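Local coordinates for beta subunit of photoactivated adenylyl cyclase (Beggiatoa sp. PS, PDB 5M2A) that catalyses light-regulated conversion of ATP to cyclic AMP, coupling a flavin-binding BLUF photoreceptor to a class III adenylyl cyclase domain that works as a dimer, at the interface of chains A and B. Sequence-based numbering; all coordinates share one arbitrary frame. Chains: chain A/B, Beta subunit of photoactivated adenylyl cyclase.

Contact 1: the interface of chains A and B. Residues chain A 261-262, 266; chain B 130, 184, 188, 198-201.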
loop_
_atom_site.group_PDB
_atom_site.type_symbol
_atom_site.label_atom_id
_atom_site.label_comp_id
_atom_site.label_asym_id
_atom_site.label_seq_id
_atom_site.Cartn_x
_atom_site.Cartn_y
_atom_site.Cartn_z
ATOM N N MET A 261 0.302 -10.398 -5.626
ATOM C CA MET A 261 -0.529 -11.475 -5.120
ATOM C C MET A 261 -1.911 -10.943 -4.779
ATOM O O MET A 261 -2.077 -9.789 -4.378
ATOM C CB MET A 261 0.114 -12.150 -3.906
ATOM C CG MET A 261 1.154 -13.185 -4.298
ATOM S SD MET A 261 2.374 -13.467 -3.011
ATOM C CE MET A 261 3.731 -12.426 -3.548
ATOM N N GLY A 262 -2.904 -11.807 -4.977
ATOM C CA GLY A 262 -4.283 -11.474 -4.699
ATOM C C GLY A 262 -5.236 -11.854 -5.804
ATOM O O GLY A 262 -5.141 -12.937 -6.400
ATOM N N LYS A 266 -8.648 -7.497 -4.694
ATOM C CA LYS A 266 -7.573 -6.885 -3.923
ATOM C C LYS A 266 -6.265 -7.520 -4.360
ATOM O O LYS A 266 -6.129 -8.747 -4.316
ATOM C CB LYS A 266 -7.785 -7.075 -2.420
ATOM C CG LYS A 266 -7.103 -6.027 -1.572
ATOM C CD LYS A 266 -5.964 -6.597 -0.766
ATOM C CE LYS A 266 -5.548 -5.650 0.354
ATOM N NZ LYS A 266 -5.059 -4.337 -0.159
ATOM N N MET B 130 -3.562 0.270 -4.097
ATOM C CA MET B 130 -3.957 1.128 -2.988
ATOM C C MET B 130 -4.830 0.371 -1.991
ATOM O O MET B 130 -5.572 -0.538 -2.371
ATOM C CB MET B 130 -4.728 2.348 -3.502
ATOM C CG MET B 130 -3.899 3.331 -4.284
ATOM S SD MET B 130 -2.667 4.157 -3.246
ATOM C CE MET B 130 -3.647 5.230 -2.221
ATOM N N PHE B 184 -6.168 -16.153 -1.254
ATOM C CA PHE B 184 -6.526 -14.744 -1.090
ATOM C C PHE B 184 -7.817 -14.412 -1.828
ATOM O O PHE B 184 -8.643 -13.636 -1.335
ATOM C CB PHE B 184 -5.402 -13.848 -1.606
ATOM C CG PHE B 184 -4.203 -13.766 -0.701
ATOM C CD1 PHE B 184 -4.263 -14.200 0.613
ATOM C CD2 PHE B 184 -3.018 -13.210 -1.170
ATOM C CE1 PHE B 184 -3.137 -14.104 1.443
ATOM C CE2 PHE B 184 -1.916 -13.100 -0.362
ATOM C CZ PHE B 184 -1.967 -13.557 0.957
ATOM N N THR B 188 -10.919 -12.936 0.201
ATOM C CA THR B 188 -11.336 -11.579 -0.133
ATOM C C THR B 188 -12.771 -11.547 -0.640
ATOM O O THR B 188 -13.552 -10.665 -0.264
ATOM C CB THR B 188 -10.382 -10.977 -1.171
ATOM O OG1 THR B 188 -9.073 -10.898 -0.606
ATOM C CG2 THR B 188 -10.821 -9.573 -1.536
ATOM N N VAL B 198 -11.140 -6.096 3.769
ATOM C CA VAL B 198 -9.790 -6.632 3.856
ATOM C C VAL B 198 -8.821 -5.483 4.081
ATOM O O VAL B 198 -8.856 -4.474 3.367
ATOM C CB VAL B 198 -9.431 -7.427 2.591
ATOM C CG1 VAL B 198 -8.004 -7.896 2.674
ATOM C CG2 VAL B 198 -10.386 -8.589 2.412
ATOM N N THR B 199 -7.945 -5.633 5.075
ATOM C CA THR B 199 -7.014 -4.565 5.415
ATOM C C THR B 199 -5.715 -4.712 4.639
ATOM O O THR B 199 -5.270 -3.778 3.964
ATOM C CB THR B 199 -6.722 -4.579 6.918
ATOM O OG1 THR B 199 -7.954 -4.651 7.646
ATOM C CG2 THR B 199 -5.974 -3.327 7.316
ATOM N N LYS B 200 -5.080 -5.875 4.753
ATOM C CA LYS B 200 -3.892 -6.143 3.964
ATOM C C LYS B 200 -3.563 -7.627 4.008
ATOM O O LYS B 200 -4.154 -8.405 4.763
ATOM C CB LYS B 200 -2.691 -5.325 4.454
ATOM C CG LYS B 200 -2.290 -5.575 5.879
ATOM C CD LYS B 200 -1.460 -4.410 6.382
ATOM C CE LYS B 200 -2.269 -3.124 6.353
ATOM N NZ LYS B 200 -1.434 -1.945 6.676
ATOM N N PHE B 201 -2.614 -7.992 3.158
ATOM C CA PHE B 201 -1.986 -9.302 3.148
ATOM C C PHE B 201 -0.624 -9.164 3.809
ATOM O O PHE B 201 0.149 -8.265 3.458
ATOM C CB PHE B 201 -1.822 -9.818 1.717
ATOM C CG PHE B 201 -3.100 -9.917 0.944
ATOM C CD1 PHE B 201 -4.257 -10.411 1.527
ATOM C CD2 PHE B 201 -3.141 -9.541 -0.393
ATOM C CE1 PHE B 201 -5.432 -10.519 0.802
ATOM C CE2 PHE B 201 -4.305 -9.651 -1.127
ATOM C CZ PHE B 201 -5.457 -10.129 -0.529
HETATM O O HOH W 1 -7.640 -10.943 -3.342
HETATM O O HOH W 2 -3.431 -2.722 1.510
HETATM O O HOH W 3 -7.470 -3.023 0.959
#

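Contact 2: the interface of chains A and B. Residues chain A 257, 261, 272; chain B 164, 176-177, 180, 184, 203-204.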
loop_
_atom_site.group_PDB
_atom_site.type_symbol
_atom_site.label_atom_id
_atom_site.label_comp_id
_atom_site.label_asym_id
_atom_site.label_seq_id
_atom_site.Cartn_x
_atom_site.Cartn_y
_atom_site.Cartn_z
ATOM N N ILE A 257 9.335 -15.199 -1.843
ATOM C CA ILE A 257 8.730 -14.913 -3.131
ATOM C C ILE A 257 8.273 -13.464 -3.094
ATOM O O ILE A 257 7.585 -13.051 -2.159
ATOM C CB ILE A 257 7.559 -15.863 -3.410
ATOM C CG1 ILE A 257 8.057 -17.308 -3.396
ATOM C CG2 ILE A 257 6.897 -15.525 -4.750
ATOM C CD1 ILE A 257 6.942 -18.326 -3.531
ATOM N N MET A 261 0.302 -10.398 -5.626
ATOM C CA MET A 261 -0.529 -11.475 -5.120
ATOM C C MET A 261 -1.911 -10.943 -4.779
ATOM O O MET A 261 -2.077 -9.789 -4.378
ATOM C CB MET A 261 0.114 -12.150 -3.906
ATOM C CG MET A 261 1.154 -13.185 -4.298
ATOM S SD MET A 261 2.374 -13.467 -3.011
ATOM C CE MET A 261 3.731 -12.426 -3.548
ATOM N N LEU A 272 6.469 -13.529 0.538
ATOM C CA LEU A 272 6.037 -14.812 1.075
ATOM C C LEU A 272 7.262 -15.627 1.428
ATOM O O LEU A 272 8.130 -15.834 0.575
ATOM C CB LEU A 272 5.222 -15.621 0.069
ATOM C CG LEU A 272 3.866 -15.221 -0.491
ATOM C CD1 LEU A 272 3.411 -16.323 -1.437
ATOM C CD2 LEU A 272 2.845 -14.992 0.602
ATOM N N PHE B 164 2.062 -23.515 6.087
ATOM C CA PHE B 164 2.498 -22.784 4.902
ATOM C C PHE B 164 4.007 -22.853 4.729
ATOM O O PHE B 164 4.507 -22.849 3.596
ATOM C CB PHE B 164 2.029 -21.333 4.982
ATOM C CG PHE B 164 2.323 -20.548 3.749
ATOM C CD1 PHE B 164 1.608 -20.781 2.588
ATOM C CD2 PHE B 164 3.304 -19.573 3.747
ATOM C CE1 PHE B 164 1.876 -20.061 1.440
ATOM C CE2 PHE B 164 3.568 -18.841 2.599
ATOM C CZ PHE B 164 2.849 -19.093 1.442
ATOM N N VAL B 176 3.353 -22.064 -5.650
ATOM C CA VAL B 176 3.037 -21.314 -4.433
ATOM C C VAL B 176 2.190 -20.094 -4.767
ATOM O O VAL B 176 1.196 -19.807 -4.095
ATOM C CB VAL B 176 4.329 -20.902 -3.699
ATOM C CG1 VAL B 176 4.000 -20.024 -2.473
ATOM C CG2 VAL B 176 5.129 -22.124 -3.297
ATOM N N VAL B 177 2.551 -19.376 -5.828
ATOM C CA VAL B 177 1.823 -18.162 -6.179
ATOM C C VAL B 177 0.376 -18.493 -6.543
ATOM O O VAL B 177 -0.564 -17.839 -6.078
ATOM C CB VAL B 177 2.550 -17.419 -7.315
ATOM C CG1 VAL B 177 1.649 -16.337 -7.910
ATOM C CG2 VAL B 177 3.860 -16.811 -6.779
ATOM N N VAL B 180 -1.467 -19.316 -3.201
ATOM C CA VAL B 180 -1.772 -18.183 -2.329
ATOM C C VAL B 180 -2.791 -17.257 -2.987
ATOM O O VAL B 180 -3.676 -16.717 -2.316
ATOM C CB VAL B 180 -0.467 -17.451 -1.955
ATOM C CG1 VAL B 180 -0.741 -16.186 -1.169
ATOM C CG2 VAL B 180 0.425 -18.379 -1.154
ATOM N N PHE B 184 -6.168 -16.153 -1.254
ATOM C CA PHE B 184 -6.526 -14.744 -1.090
ATOM C C PHE B 184 -7.817 -14.412 -1.828
ATOM O O PHE B 184 -8.643 -13.636 -1.335
ATOM C CB PHE B 184 -5.402 -13.848 -1.606
ATOM C CG PHE B 184 -4.203 -13.766 -0.701
ATOM C CD1 PHE B 184 -4.263 -14.200 0.613
ATOM C CD2 PHE B 184 -3.018 -13.210 -1.170
ATOM C CE1 PHE B 184 -3.137 -14.104 1.443
ATOM C CE2 PHE B 184 -1.916 -13.100 -0.362
ATOM C CZ PHE B 184 -1.967 -13.557 0.957
ATOM N N GLY B 203 2.410 -11.697 4.306
ATOM C CA GLY B 203 2.776 -13.058 3.958
ATOM C C GLY B 203 1.536 -13.794 3.488
ATOM O O GLY B 203 0.773 -13.297 2.658
ATOM N N ASP B 204 1.307 -14.989 4.022
ATOM C CA ASP B 204 0.106 -15.743 3.669
ATOM C C ASP B 204 -1.089 -15.389 4.536
ATOM O O ASP B 204 -2.148 -16.014 4.403
ATOM C CB ASP B 204 0.374 -17.246 3.774
ATOM C CG ASP B 204 0.802 -17.658 5.171
ATOM O OD1 ASP B 204 1.856 -17.173 5.634
ATOM O OD2 ASP B 204 0.083 -18.456 5.809
#

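Contact 3: the interface of chains A and B. Residues chain A 126, 129; chain B 126, 130-131, 134, 138, 266-269.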
loop_
_atom_site.group_PDB
_atom_site.type_symbol
_atom_site.label_atom_id
_atom_site.label_comp_id
_atom_site.label_asym_id
_atom_site.label_seq_id
_atom_site.Cartn_x
_atom_site.Cartn_y
_atom_site.Cartn_z
ATOM N N LEU A 126 -0.862 9.040 -4.512
ATOM C CA LEU A 126 -0.817 7.581 -4.595
ATOM C C LEU A 126 0.602 7.037 -4.498
ATOM O O LEU A 126 0.801 5.972 -3.907
ATOM C CB LEU A 126 -1.457 7.108 -5.897
ATOM C CG LEU A 126 -2.918 7.422 -6.216
ATOM C CD1 LEU A 126 -3.452 6.397 -7.197
ATOM C CD2 LEU A 126 -3.788 7.477 -4.981
ATOM N N TYR A 129 1.761 5.845 -1.108
ATOM C CA TYR A 129 1.252 4.602 -0.539
ATOM C C TYR A 129 1.865 3.358 -1.173
ATOM O O TYR A 129 1.566 2.247 -0.730
ATOM C CB TYR A 129 -0.271 4.536 -0.670
ATOM C CG TYR A 129 -0.997 5.520 0.213
ATOM C CD1 TYR A 129 -1.127 6.852 -0.158
ATOM C CD2 TYR A 129 -1.544 5.117 1.433
ATOM C CE1 TYR A 129 -1.783 7.759 0.650
ATOM C CE2 TYR A 129 -2.198 6.020 2.250
ATOM C CZ TYR A 129 -2.321 7.340 1.849
ATOM O OH TYR A 129 -2.975 8.240 2.661
ATOM N N LEU B 126 -1.153 2.457 -10.251
ATOM C CA LEU B 126 -0.993 2.697 -8.817
ATOM C C LEU B 126 -2.270 2.378 -8.051
ATOM O O LEU B 126 -2.213 1.875 -6.922
ATOM C CB LEU B 126 -0.593 4.145 -8.556
ATOM C CG LEU B 126 0.677 4.720 -9.180
ATOM C CD1 LEU B 126 0.979 6.054 -8.513
ATOM C CD2 LEU B 126 1.843 3.767 -9.019
ATOM N N MET B 130 -3.562 0.270 -4.097
ATOM C CA MET B 130 -3.957 1.128 -2.988
ATOM C C MET B 130 -4.830 0.371 -1.991
ATOM O O MET B 130 -5.572 -0.538 -2.371
ATOM C CB MET B 130 -4.728 2.348 -3.502
ATOM C CG MET B 130 -3.899 3.331 -4.284
ATOM S SD MET B 130 -2.667 4.157 -3.246
ATOM C CE MET B 130 -3.647 5.230 -2.221
ATOM N N PRO B 131 -4.774 0.740 -0.710
ATOM C CA PRO B 131 -5.739 0.185 0.244
ATOM C C PRO B 131 -7.151 0.611 -0.123
ATOM O O PRO B 131 -7.404 1.777 -0.440
ATOM C CB PRO B 131 -5.303 0.782 1.589
ATOM C CG PRO B 131 -3.865 1.206 1.384
ATOM C CD PRO B 131 -3.815 1.651 -0.061
ATOM N N VAL B 134 -8.420 3.701 1.424
ATOM C CA VAL B 134 -7.940 4.982 0.922
ATOM C C VAL B 134 -8.680 5.341 -0.362
ATOM O O VAL B 134 -9.045 6.499 -0.580
ATOM C CB VAL B 134 -6.417 4.956 0.715
ATOM C CG1 VAL B 134 -5.943 6.307 0.192
ATOM C CG2 VAL B 134 -5.705 4.600 2.040
ATOM N N ILE B 138 -10.864 8.802 -1.061
ATOM C CA ILE B 138 -10.699 9.646 -2.242
ATOM C C ILE B 138 -12.020 9.785 -2.984
ATOM O O ILE B 138 -12.378 10.878 -3.452
ATOM C CB ILE B 138 -9.596 9.074 -3.150
ATOM C CG1 ILE B 138 -8.233 9.208 -2.471
ATOM C CG2 ILE B 138 -9.577 9.769 -4.497
ATOM C CD1 ILE B 138 -7.164 8.358 -3.123
ATOM N N LYS B 266 6.567 7.851 2.840
ATOM C CA LYS B 266 5.828 6.600 2.744
ATOM C C LYS B 266 4.618 6.663 3.659
ATOM O O LYS B 266 4.760 6.949 4.853
ATOM C CB LYS B 266 6.724 5.411 3.115
ATOM C CG LYS B 266 5.989 4.133 3.359
ATOM C CD LYS B 266 5.487 3.531 2.097
ATOM C CE LYS B 266 4.746 2.237 2.422
ATOM N NZ LYS B 266 3.682 1.977 1.430
ATOM N N MET B 267 3.443 6.402 3.085
ATOM C CA MET B 267 2.164 6.381 3.767
ATOM C C MET B 267 1.585 4.976 3.721
ATOM O O MET B 267 1.908 4.174 2.839
ATOM C CB MET B 267 1.168 7.355 3.106
ATOM C CG MET B 267 1.538 8.819 3.263
ATOM S SD MET B 267 1.431 9.407 4.973
ATOM C CE MET B 267 -0.308 9.196 5.342
ATOM N N ASP B 268 0.718 4.676 4.679
ATOM C CA ASP B 268 -0.044 3.442 4.614
ATOM C C ASP B 268 -1.332 3.649 5.387
ATOM O O ASP B 268 -1.489 4.626 6.117
ATOM C CB ASP B 268 0.746 2.252 5.175
ATOM C CG ASP B 268 0.368 0.933 4.513
ATOM O OD1 ASP B 268 -0.731 0.839 3.900
ATOM O OD2 ASP B 268 1.180 -0.012 4.609
ATOM N N HIS B 269 -2.262 2.733 5.197
ATOM C CA HIS B 269 -3.468 2.680 6.004
ATOM C C HIS B 269 -3.305 1.561 7.018
ATOM O O HIS B 269 -2.926 0.446 6.651
ATOM C CB HIS B 269 -4.706 2.428 5.157
ATOM C CG HIS B 269 -5.954 2.343 5.974
ATOM N ND1 HIS B 269 -6.543 1.144 6.307
ATOM C CD2 HIS B 269 -6.700 3.303 6.564
ATOM C CE1 HIS B 269 -7.607 1.369 7.054
ATOM N NE2 HIS B 269 -7.722 2.673 7.227
HETATM O O HOH W 4 -0.267 1.194 1.017
#

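Contact 1: the interface of chains A and B
A:Lys266 packs against B:Phe201 in a mainly apolar, water-lined interface between two cyclase domains, joining the halves of a dimer of the kind in which class III cyclases build their active sites. The lysine CD lies over the CE2-CZ rim of the phenylalanine, 3.5 Å from B:Phe201 CE2, and the two side chains run past one another in opposite directions. B:Phe184 lies on the other face of that ring, its CD2 above the ring centre, which holds the ring between helix 173-193 of chain B and the lysine. A:Lys266 O comes to the ring edge, in plane, while A:Gly262 CA rests against B:Phe201 CE2 at 4.0 Å. An alanine in place of B:Phe201 would probably open a gap between B:Phe184 and the lysine methylenes, setting the lysine chain free to turn.

A bend at chi2 (-112°) and another at chi4 (-62°) carry the lysine amino group away from the ring. There A:Lys266 NZ lies 2.8 Å from water 2 and 3.0 Å from water 3, which lead to B:Thr199 O and B:Val198 O respectively. Water 1, 2.8 Å from A:Lys266 O, continues to B:Thr188 OG1; this hydroxyl also donates to B:Phe184 O at 2.9 Å, tying it to its own helix. In the fold, the start of A strand 266-272 meets B helix 173-193 and B strand 197-202.

Contact 2: the interface of chains A and B
A:Leu272, extended at the end of strand 266-272, meets a turn at B:Gly203 whose positive phi (phi 58°, psi -131°) suits glycine and brings its carbonyl against the leucine. The evidence for an apolar interface is direct: within this patch, no nitrogen or oxygen of one side comes within bonding distance of the other side's. With CG anti to its carbonyl carbon (chi1 -65°), A:Leu272 projects its two methyls between the turn and helix 173-193.

One branch, A:Leu272 CD1, meets B:Val180 CG2 tip to tip at 3.6 Å. The same methyl touches B:Val176 CG1 at 3.9 Å, the leucine and this valine sliding past each other, and reaches B:Phe164 CZ, at the far tip of the ring, at 4.0 Å. On strand 247-258, A:Ile257 crosses the helix residues obliquely with both branches: CD1 abuts B:Val176 CG1 at 3.6 Å, and CG2 meets B:Val177 CG2 at 3.9 Å. B:Val176 is thus shared by the leucine and the isoleucine. B:Val180 also works inward, its CG1 lying over the rim of the B:Phe184 ring and so supporting that ring from within its own chain.

The contact adjoins the metal site, since B:Asp204 is a magnesium-site residue. B:Asp204 CB sits 3.6 Å above the centre of the B:Phe164 ring, and A:Leu272 CD2 approaches B:Gly203 O at 3.4 Å.

Contact 3: the interface of chains A and B
A:Leu126 and A:Tyr129 form the apolar centre with B:Met130, whose chain bends at chi2 (-67°) and chi3 (-71°), folding its methyl between them. B:Met130 CE reaches A:Leu126 CD2 at 3.6 Å, and B:Met130 SD lies 3.5 Å from A:Tyr129 CB; both A side chains cross the methionine at about a right angle. Behind this core, A:Leu126 CB meets B:Leu126 CD1 at 3.7 Å, and B:Ile138 CD1 touches A:Leu126 CD2.

The tyrosine ring is packed on both faces, which limits its rotation. B:Met267 CB stands over one face, 3.6 Å from the A:Tyr129 ring centroid, a CH-pi contact. On the opposite face, B:Met130 CE lies over the CG-CD1 side and B:Val134 CG1 toward the rim.

Outward, the backbone of A:Tyr129 supplies the polar rim. A:Tyr129 O accepts a hydrogen bond from B:Lys266 NZ at 3.0 Å, and the same NZ donates to B:Met267 O at 3.2 Å. Water 4, 2.7 Å from A:Tyr129 O, bridges to B:Asp268 OD1, a carboxylate oxygen that also accepts from B:His269 N. The site joins the C-terminal end of A helix 110-129 to B helix 132-139 and B strand 266-272.

Measured between the centres of their C-alpha atoms, contact 1 lies about 11 Å from contact 2 and 13 Å from contact 3, with 21 Å between contacts 2 and 3. Contact 1 is therefore the middle patch, sharing A:Met261 and B:Phe184 with contact 2 and B:Met130 with contact 3. Strand 266-272 recurs throughout: chain A supplies it to contacts 1 and 2, chain B to contact 3, and two-fold symmetry gives each a twin. Because this strand touches both the cyclase partner near the metal site and the end of helix 110-129, it could plausibly relay light-driven movement toward the catalytic centre.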